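Local coordinates for leucine rich repeat and phosphatase domain containing protein (Entamoeba histolytica, PDB 3EMU), which probably hydrolyses phosphate esters as a member of the dual-specificity phosphatase family, at residues I14-L19 with R82-K87; V90-G95 with N99-I104; L115-A120 with G136-L141. One frame throughout, in Å; residues are numbered along the deposited sequence. Where two conformers were deposited one is given.

Contact 1 (I14-L19 with R82-K87); sequences IQYIHL and RSIQRK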
loop_
_atom_site.group_PDB
_atom_site.type_symbol
_atom_site.label_atom_id
_atom_site.label_comp_id
_atom_site.label_asym_id
_atom_site.label_seq_id
_atom_site.Cartn_x
_atom_site.Cartn_y
_atom_site.Cartn_z
ATOM N N ILE A 14 5.230 0.285 8.792
ATOM C CA ILE A 14 5.748 1.308 9.680
ATOM C C ILE A 14 4.484 1.603 10.474
ATOM O O ILE A 14 3.414 1.079 10.167
ATOM C CB ILE A 14 6.214 2.633 8.918
ATOM C CG1 ILE A 14 5.022 3.307 8.240
ATOM C CG2 ILE A 14 7.371 2.357 7.917
ATOM C CD1 ILE A 14 5.319 4.666 7.611
ATOM N N GLN A 15 4.599 2.454 11.468
ATOM C CA GLN A 15 3.490 2.728 12.354
ATOM C C GLN A 15 2.283 3.268 11.610
ATOM O O GLN A 15 2.414 4.103 10.717
ATOM C CB GLN A 15 3.932 3.699 13.454
ATOM C CG GLN A 15 2.807 4.108 14.372
ATOM C CD GLN A 15 3.205 5.264 15.297
ATOM O OE1 GLN A 15 3.823 6.266 14.857
ATOM N NE2 GLN A 15 2.847 5.134 16.592
ATOM N N TYR A 16 1.100 2.760 11.975
ATOM C CA TYR A 16 -0.182 3.080 11.292
ATOM C C TYR A 16 -0.434 2.423 9.910
ATOM O O TYR A 16 -1.522 2.548 9.366
ATOM C CB TYR A 16 -0.374 4.600 11.169
ATOM C CG TYR A 16 -0.254 5.339 12.474
ATOM C CD1 TYR A 16 -0.972 4.922 13.603
ATOM C CD2 TYR A 16 0.592 6.442 12.593
ATOM C CE1 TYR A 16 -0.855 5.583 14.815
ATOM C CE2 TYR A 16 0.715 7.111 13.782
ATOM C CZ TYR A 16 -0.008 6.684 14.896
ATOM O OH TYR A 16 0.115 7.371 16.089
ATOM N N ILE A 17 0.567 1.750 9.347
ATOM C CA ILE A 17 0.490 1.208 7.993
ATOM C C ILE A 17 0.602 -0.320 8.020
ATOM O O ILE A 17 1.625 -0.905 8.460
ATOM C CB ILE A 17 1.664 1.734 7.112
ATOM C CG1 ILE A 17 1.741 3.275 7.123
ATOM C CG2 ILE A 17 1.620 1.136 5.678
ATOM C CD1 ILE A 17 0.580 3.993 6.462
ATOM N N HIS A 18 -0.448 -0.964 7.497
ATOM C CA HIS A 18 -0.511 -2.425 7.494
ATOM C C HIS A 18 -0.811 -2.916 6.087
ATOM O O HIS A 18 -1.620 -2.345 5.351
ATOM C CB HIS A 18 -1.541 -2.909 8.515
ATOM C CG HIS A 18 -1.302 -2.412 9.920
ATOM N ND1 HIS A 18 -0.778 -3.213 10.925
ATOM C CD2 HIS A 18 -1.573 -1.214 10.503
ATOM C CE1 HIS A 18 -0.735 -2.533 12.059
ATOM N NE2 HIS A 18 -1.194 -1.313 11.828
ATOM N N LEU A 19 -0.108 -3.971 5.727
ATOM C CA LEU A 19 -0.205 -4.589 4.425
ATOM C C LEU A 19 -0.881 -5.996 4.544
ATOM O O LEU A 19 -0.446 -6.842 5.348
ATOM C CB LEU A 19 1.196 -4.729 3.870
ATOM C CG LEU A 19 1.331 -5.234 2.453
ATOM C CD1 LEU A 19 0.462 -4.414 1.499
ATOM C CD2 LEU A 19 2.811 -5.208 2.078
ATOM N N ARG A 82 -4.247 11.011 5.619
ATOM C CA ARG A 82 -5.436 11.280 6.445
ATOM C C ARG A 82 -5.534 10.368 7.659
ATOM O O ARG A 82 -6.053 10.755 8.699
ATOM C CB ARG A 82 -6.732 11.153 5.640
ATOM C CG ARG A 82 -7.998 11.320 6.476
ATOM C CD ARG A 82 -9.258 11.278 5.612
ATOM N NE ARG A 82 -9.953 9.986 5.586
ATOM C CZ ARG A 82 -10.782 9.606 4.606
ATOM N NH1 ARG A 82 -11.006 10.393 3.566
ATOM N NH2 ARG A 82 -11.390 8.433 4.650
ATOM N N SER A 83 -5.024 9.142 7.552
ATOM C CA SER A 83 -5.178 8.197 8.645
ATOM C C SER A 83 -4.045 8.369 9.654
ATOM O O SER A 83 -4.236 8.203 10.868
ATOM C CB SER A 83 -5.293 6.730 8.105
ATOM O OG SER A 83 -5.163 5.741 9.125
ATOM N N ILE A 84 -2.849 8.632 9.144
ATOM C CA ILE A 84 -1.712 8.948 10.008
ATOM C C ILE A 84 -2.045 10.203 10.880
ATOM O O ILE A 84 -1.795 10.241 12.085
ATOM C CB ILE A 84 -0.455 9.217 9.170
ATOM C CG1 ILE A 84 0.103 7.890 8.602
ATOM C CG2 ILE A 84 0.576 9.950 10.025
ATOM C CD1 ILE A 84 1.168 8.022 7.527
ATOM N N GLN A 85 -2.656 11.191 10.242
ATOM C CA GLN A 85 -3.121 12.389 10.892
ATOM C C GLN A 85 -4.075 12.148 12.087
ATOM O O GLN A 85 -3.986 12.850 13.100
ATOM C CB GLN A 85 -3.819 13.243 9.849
ATOM C CG GLN A 85 -4.412 14.486 10.404
ATOM C CD GLN A 85 -4.975 15.387 9.298
ATOM O OE1 GLN A 85 -5.447 16.491 9.567
ATOM N NE2 GLN A 85 -4.914 14.919 8.048
ATOM N N ARG A 86 -4.985 11.174 11.959
ATOM C CA ARG A 86 -5.902 10.809 13.030
ATOM C C ARG A 86 -5.194 9.979 14.056
ATOM O O ARG A 86 -5.773 9.642 15.081
ATOM C CB ARG A 86 -7.066 9.983 12.485
ATOM C CG ARG A 86 -7.975 10.761 11.542
ATOM C CD ARG A 86 -9.294 10.008 11.249
ATOM N NE ARG A 86 -9.140 9.096 10.128
ATOM C CZ ARG A 86 -9.698 9.261 8.940
ATOM N NH1 ARG A 86 -10.487 10.294 8.715
ATOM N NH2 ARG A 86 -9.461 8.383 7.974
ATOM N N LYS A 87 -3.942 9.628 13.782
ATOM C CA LYS A 87 -3.225 8.686 14.630
ATOM C C LYS A 87 -3.962 7.329 14.715
ATOM O O LYS A 87 -4.051 6.696 15.780
ATOM C CB LYS A 87 -2.982 9.293 16.003
ATOM C CG LYS A 87 -1.604 9.943 16.128
ATOM C CD LYS A 87 -1.469 10.731 17.445
ATOM C CE LYS A 87 -0.145 11.525 17.510
ATOM N NZ LYS A 87 -0.162 12.771 16.634
#
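Tyr-16 meets Ile-84 and Lys-87 at the end of helix 68-85. Of the residues here it buries the most surface. Its CB packs on Ile-84 CG1 at 4.2 Å. Its CG lies anti to the carbonyl carbon (chi1 -54°), and the ring runs out past Ile-84 to Lys-87. Lys-87 CA sits over one ring face, 4.2 Å from the ring centroid and 28° off the normal, a CH-pi contact. The other face is covered by Gln-15 CG. The ring is thus held between its neighbour in the turn and the helix end. At the tip, Tyr-16 OH comes within 3.1 Å of Lys-87 CG, a tight approach to a carbon and not a polar bond. The rest of the lysine chain leads away.

Ile-84 works on a second level, deeper in. Its CD1 meets Ile-17 CD1 at 4.2 Å, and its side chain also touches Phe-108 and Tyr-112 of helix 100-112.

Both backbones change direction here. Residues 14-17 form a type II beta turn, closed by Ile-17 N to Ile-14 O at 3.0 Å, with Tyr-16 at positive phi. Lys-87, just past the helix, also has positive phi and forms a Schellman motif. The turn is that of a two-residue beta hairpin joining antiparallel strands 11-14 and 17-21, and it meets the loop that leads from helix 68-85 into strand 89-94.

Contact 2 (V90-G95 with N99-I104); sequences VLIISG and NKAPAI. With SO4 (sulfate ion), chain B.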
loop_
_atom_site.group_PDB
_atom_site.type_symbol
_atom_site.label_atom_id
_atom_site.label_comp_id
_atom_site.label_asym_id
_atom_site.label_seq_id
_atom_site.Cartn_x
_atom_site.Cartn_y
_atom_site.Cartn_z
ATOM N N VAL A 90 -4.207 2.345 9.023
ATOM C CA VAL A 90 -4.836 2.067 7.713
ATOM C C VAL A 90 -4.330 0.695 7.238
ATOM O O VAL A 90 -3.115 0.382 7.313
ATOM C CB VAL A 90 -4.554 3.174 6.674
ATOM C CG1 VAL A 90 -3.043 3.355 6.483
ATOM C CG2 VAL A 90 -5.251 2.896 5.350
ATOM N N LEU A 91 -5.264 -0.116 6.747
ATOM C CA LEU A 91 -4.926 -1.451 6.244
ATOM C C LEU A 91 -5.032 -1.454 4.745
ATOM O O LEU A 91 -6.076 -1.100 4.194
ATOM C CB LEU A 91 -5.860 -2.506 6.842
ATOM C CG LEU A 91 -5.746 -3.942 6.275
ATOM C CD1 LEU A 91 -4.322 -4.525 6.441
ATOM C CD2 LEU A 91 -6.788 -4.786 6.986
ATOM N N ILE A 92 -3.951 -1.845 4.066
ATOM C CA ILE A 92 -3.943 -1.743 2.601
ATOM C C ILE A 92 -3.984 -3.156 2.009
ATOM O O ILE A 92 -3.141 -3.980 2.331
ATOM C CB ILE A 92 -2.719 -0.926 2.079
ATOM C CG1 ILE A 92 -2.753 0.492 2.706
ATOM C CG2 ILE A 92 -2.696 -0.858 0.527
ATOM C CD1 ILE A 92 -1.389 1.035 3.091
ATOM N N ILE A 93 -4.990 -3.449 1.187
ATOM C CA ILE A 93 -5.195 -4.845 0.781
ATOM C C ILE A 93 -5.470 -4.988 -0.710
ATOM O O ILE A 93 -6.042 -4.087 -1.341
ATOM C CB ILE A 93 -6.319 -5.554 1.596
ATOM C CG1 ILE A 93 -7.683 -5.013 1.206
ATOM C CG2 ILE A 93 -6.135 -5.438 3.065
ATOM C CD1 ILE A 93 -8.870 -5.870 1.778
ATOM N N SER A 94 -4.965 -6.078 -1.280
ATOM C CA SER A 94 -5.381 -6.532 -2.618
ATOM C C SER A 94 -5.866 -7.997 -2.461
ATOM O O SER A 94 -5.747 -8.554 -1.365
ATOM C CB SER A 94 -4.239 -6.404 -3.642
ATOM O OG SER A 94 -3.083 -7.020 -3.142
ATOM N N GLY A 95 -6.427 -8.597 -3.522
ATOM C CA GLY A 95 -7.008 -9.965 -3.457
ATOM C C GLY A 95 -6.082 -10.997 -2.819
ATOM O O GLY A 95 -6.424 -11.604 -1.788
ATOM N N ASN A 99 0.804 -8.422 -4.785
ATOM C CA ASN A 99 1.167 -7.741 -6.011
ATOM C C ASN A 99 0.735 -6.256 -5.913
ATOM O O ASN A 99 1.564 -5.387 -5.634
ATOM C CB ASN A 99 0.476 -8.471 -7.157
ATOM C CG ASN A 99 0.656 -7.810 -8.502
ATOM O OD1 ASN A 99 1.679 -7.184 -8.768
ATOM N ND2 ASN A 99 -0.344 -7.983 -9.386
ATOM N N LYS A 100 -0.564 -5.985 -6.095
ATOM C CA LYS A 100 -1.096 -4.619 -6.074
ATOM C C LYS A 100 -0.960 -3.842 -4.731
ATOM O O LYS A 100 -0.528 -2.680 -4.739
ATOM C CB LYS A 100 -2.547 -4.593 -6.554
ATOM C CG LYS A 100 -2.698 -4.808 -8.024
ATOM C CD LYS A 100 -4.171 -4.673 -8.421
ATOM C CE LYS A 100 -4.779 -5.991 -8.866
ATOM N NZ LYS A 100 -4.840 -6.964 -7.767
ATOM N N ALA A 101 -1.338 -4.450 -3.607
ATOM C CA ALA A 101 -1.222 -3.756 -2.323
ATOM C C ALA A 101 0.258 -3.367 -1.992
ATOM O O ALA A 101 0.530 -2.238 -1.510
ATOM C CB ALA A 101 -1.867 -4.520 -1.171
ATOM N N PRO A 102 1.206 -4.293 -2.232
ATOM C CA PRO A 102 2.598 -3.902 -1.948
ATOM C C PRO A 102 3.126 -2.765 -2.854
ATOM O O PRO A 102 3.897 -1.933 -2.367
ATOM C CB PRO A 102 3.388 -5.196 -2.173
ATOM C CG PRO A 102 2.330 -6.327 -1.923
ATOM C CD PRO A 102 1.052 -5.748 -2.443
ATOM N N ALA A 103 2.716 -2.743 -4.129
ATOM C CA ALA A 103 3.081 -1.668 -5.051
ATOM C C ALA A 103 2.623 -0.296 -4.507
ATOM O O ALA A 103 3.397 0.667 -4.525
ATOM C CB ALA A 103 2.523 -1.914 -6.457
ATOM N N ILE A 104 1.390 -0.222 -4.006
ATOM C CA ILE A 104 0.893 0.997 -3.383
ATOM C C ILE A 104 1.717 1.403 -2.164
ATOM O O ILE A 104 1.984 2.600 -1.966
ATOM C CB ILE A 104 -0.641 0.906 -3.013
ATOM C CG1 ILE A 104 -1.500 0.934 -4.262
ATOM C CG2 ILE A 104 -1.104 2.058 -2.068
ATOM C CD1 ILE A 104 -1.371 2.217 -5.074
HETATM S S SO4 B . -2.978 -9.132 -5.920
HETATM O O1 SO4 B . -2.140 -8.813 -4.749
HETATM O O2 SO4 B . -2.960 -8.142 -6.962
HETATM O O3 SO4 B . -2.399 -10.341 -6.478
HETATM O O4 SO4 B . -4.356 -9.265 -5.508
HETATM O O HOH W 1 -6.829 -7.150 -5.732
#
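Ser-94 OG stands between the sulfate and the start of helix 100-112. It donates to sulfate O1 at 2.6 Å. It also accepts from Ala-101 N at 3.1 Å, with an N-H...O angle of 156°. A third, weak bond comes from Gly-97 N. Its chi1 of 51° sets OG between the backbone N and the carbonyl carbon, facing the helix.

The other segment grips the same anion. Asn-99 N reaches O1 at 3.0 Å, and Lys-100 N makes a weak bond to O2. The Lys-100 chain bends at chi3 and chi4 and curls round O2. The 2.4 Å from Lys-100 NZ to sulfate O2 is doubtfully short. A water takes bonds from Lys-100 NZ and Gly-95 N and donates to O4, linking the two segments. Thr-96 OG1 and Val-98 N add bonds from the intervening loop.

The next shell sets the loop ends. Asn-99 OD1 is held by Glu-134 N. Ala-101 CB packs against Ser-94, 3.4 Å from OG. Ile-92 CG2 packs on Ala-101 CB at 4.1 Å and on Ile-104 CG2 at 4.2 Å. The axes of strand 90-94 and helix 100-104 come within 7.0 Å, with N-to-C directions 138° apart.

The P-loop of cysteine-dependent phosphatases runs between the end of strand 89-94 and the N-terminus of helix 100-112. The sulfate, probably from the crystallisation liquor, probably occupies the place of a substrate phosphate. In the C-x5-R signature, Ser-94 and Lys-100 occupy the places of the family's cysteine and arginine.

Contact 3 (L115-A120 with G136-L141); sequences LSFINA and GFILQL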
loop_
_atom_site.group_PDB
_atom_site.type_symbol
_atom_site.label_atom_id
_atom_site.label_comp_id
_atom_site.label_asym_id
_atom_site.label_seq_id
_atom_site.Cartn_x
_atom_site.Cartn_y
_atom_site.Cartn_z
ATOM N N LEU A 115 12.407 7.634 -0.502
ATOM C CA LEU A 115 13.198 6.504 -0.905
ATOM C C LEU A 115 13.140 6.408 -2.409
ATOM O O LEU A 115 12.137 6.757 -3.060
ATOM C CB LEU A 115 12.695 5.210 -0.232
ATOM C CG LEU A 115 12.661 5.254 1.294
ATOM C CD1 LEU A 115 12.144 3.942 1.865
ATOM C CD2 LEU A 115 14.069 5.553 1.869
ATOM N N SER A 116 14.229 5.951 -2.992
ATOM C CA SER A 116 14.165 5.555 -4.370
ATOM C C SER A 116 13.191 4.353 -4.493
ATOM O O SER A 116 12.822 3.732 -3.483
ATOM C CB SER A 116 15.561 5.175 -4.858
ATOM O OG SER A 116 16.057 4.140 -4.050
ATOM N N PHE A 117 12.794 4.051 -5.723
ATOM C CA PHE A 117 12.014 2.868 -5.959
ATOM C C PHE A 117 12.656 1.612 -5.324
ATOM O O PHE A 117 12.020 0.924 -4.519
ATOM C CB PHE A 117 11.679 2.632 -7.453
ATOM C CG PHE A 117 11.360 1.190 -7.725
ATOM C CD1 PHE A 117 10.150 0.646 -7.264
ATOM C CD2 PHE A 117 12.316 0.347 -8.320
ATOM C CE1 PHE A 117 9.869 -0.717 -7.424
ATOM C CE2 PHE A 117 12.056 -1.003 -8.479
ATOM C CZ PHE A 117 10.831 -1.549 -8.026
ATOM N N ILE A 118 13.927 1.354 -5.642
ATOM C CA ILE A 118 14.623 0.108 -5.242
ATOM C C ILE A 118 14.759 -0.005 -3.739
ATOM O O ILE A 118 14.594 -1.085 -3.157
ATOM C CB ILE A 118 16.032 -0.043 -5.950
ATOM C CG1 ILE A 118 16.643 -1.452 -5.728
ATOM C CG2 ILE A 118 17.041 1.005 -5.452
ATOM C CD1 ILE A 118 15.661 -2.677 -5.923
ATOM N N ASN A 119 15.046 1.113 -3.091
ATOM C CA ASN A 119 15.219 1.113 -1.651
ATOM C C ASN A 119 13.886 0.943 -0.908
ATOM O O ASN A 119 13.833 0.357 0.189
ATOM C CB ASN A 119 15.888 2.411 -1.203
ATOM C CG ASN A 119 17.451 2.412 -1.356
ATOM O OD1 ASN A 119 18.070 3.495 -1.300
ATOM N ND2 ASN A 119 18.077 1.233 -1.479
ATOM N N ALA A 120 12.823 1.522 -1.472
ATOM C CA ALA A 120 11.448 1.365 -0.927
ATOM C C ALA A 120 10.986 -0.108 -1.186
ATOM O O ALA A 120 10.377 -0.745 -0.324
ATOM C CB ALA A 120 10.478 2.382 -1.572
ATOM N N GLY A 136 4.711 -4.766 -15.138
ATOM C CA GLY A 136 3.995 -3.545 -15.492
ATOM C C GLY A 136 3.751 -2.592 -14.308
ATOM O O GLY A 136 3.779 -1.353 -14.455
ATOM N N PHE A 137 3.519 -3.147 -13.121
ATOM C CA PHE A 137 3.412 -2.319 -11.955
ATOM C C PHE A 137 4.738 -1.699 -11.513
ATOM O O PHE A 137 4.740 -0.535 -11.104
ATOM C CB PHE A 137 2.730 -3.065 -10.822
ATOM C CG PHE A 137 1.248 -3.257 -11.050
ATOM C CD1 PHE A 137 0.464 -2.205 -11.556
ATOM C CD2 PHE A 137 0.632 -4.491 -10.772
ATOM C CE1 PHE A 137 -0.893 -2.360 -11.766
ATOM C CE2 PHE A 137 -0.753 -4.667 -10.991
ATOM C CZ PHE A 137 -1.514 -3.600 -11.466
ATOM N N ILE A 138 5.840 -2.472 -11.593
ATOM C CA ILE A 138 7.185 -1.996 -11.265
ATOM C C ILE A 138 7.513 -0.776 -12.167
ATOM O O ILE A 138 8.001 0.274 -11.698
ATOM C CB ILE A 138 8.267 -3.085 -11.496
ATOM C CG1 ILE A 138 8.151 -4.260 -10.498
ATOM C CG2 ILE A 138 9.675 -2.479 -11.411
ATOM C CD1 ILE A 138 8.100 -3.886 -9.073
ATOM N N LEU A 139 7.197 -0.931 -13.451
ATOM C CA LEU A 139 7.378 0.103 -14.430
ATOM C C LEU A 139 6.610 1.391 -14.068
ATOM O O LEU A 139 7.173 2.494 -14.135
ATOM C CB LEU A 139 6.877 -0.436 -15.748
ATOM C CG LEU A 139 7.495 -0.000 -17.051
ATOM C CD1 LEU A 139 9.018 -0.087 -16.980
ATOM C CD2 LEU A 139 6.914 -0.924 -18.154
ATOM N N GLN A 140 5.336 1.257 -13.696
ATOM C CA GLN A 140 4.553 2.404 -13.205
ATOM C C GLN A 140 5.131 3.045 -11.937
ATOM O O GLN A 140 4.974 4.248 -11.704
ATOM C CB GLN A 140 3.094 2.005 -12.955
ATOM C CG GLN A 140 2.344 1.647 -14.233
ATOM C CD GLN A 140 0.862 1.270 -13.997
ATOM O OE1 GLN A 140 0.069 2.107 -13.526
ATOM N NE2 GLN A 140 0.486 0.029 -14.360
ATOM N N LEU A 141 5.770 2.234 -11.098
ATOM C CA LEU A 141 6.407 2.778 -9.899
ATOM C C LEU A 141 7.628 3.615 -10.298
ATOM O O LEU A 141 7.906 4.638 -9.698
ATOM C CB LEU A 141 6.791 1.668 -8.921
ATOM C CG LEU A 141 5.601 1.071 -8.120
ATOM C CD1 LEU A 141 6.081 -0.111 -7.271
ATOM C CD2 LEU A 141 4.865 2.134 -7.242
#
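Phe-117 carries the whole contact, reaching from the first turn of helix 117-127 to Ile-138 and Leu-141 of helix 135-151. The contact across the segments is apolar. Ile-138 brings two methyls, CG2 and CD1, to Phe-117 CZ, each at 3.7 Å. One atom round the ring, Phe-117 CE1 lies 3.8 Å from Leu-141 CD1, while CD1 of the ring rests on Leu-141 CB. Each aliphatic chain crosses the phenylalanine side chain at about a right angle. The ring CG lies anti to the backbone N (chi1 158°), which carries the ring out from its helix to the pair. The two partners are three residues apart, so they lie on the same side of their helix. Lys-142 also touches the phenylalanine.

The polar bonds concern the start of helix 117-127. Ser-116 is its N-cap, and its OG accepts a weak bond from Asn-119 N at 3.3 Å. Phe-117 N is bonded to Glu-145 OE2, a second, polar tie to helix 135-151.

Leu-141 also touches Ala-107 of helix 100-112 and Leu-69 of helix 68-85. It thus ties helix 135-151 into the helical layer of the dual-specificity phosphatase fold, where helices 117-127 and 135-151 pack on each other.

How the contacts relate
Contacts 1 and 2 share the central sheet, where strands 17-21 and 89-94 run side by side. His-18 O to Ile-92 N and Tyr-16 O to Val-90 N, both 2.7 Å, are probable hydrogen bonds between them. Their centres are 14 Å apart, and contact 1 lies toward the end of strand 89-94 remote from the sulfate. Contact 2 alone of the three touches the sulfate. Contact 3 touches contact 2 through helix 100-112: Phe-137 CE2 lies 3.6 Å from Lys-100 CG, and Leu-141 CD2 lies 3.4 Å from Ala-103 O. Contacts 1 and 3 do not meet; their centres are about 21 Å apart, on opposite sides of the chain's centre.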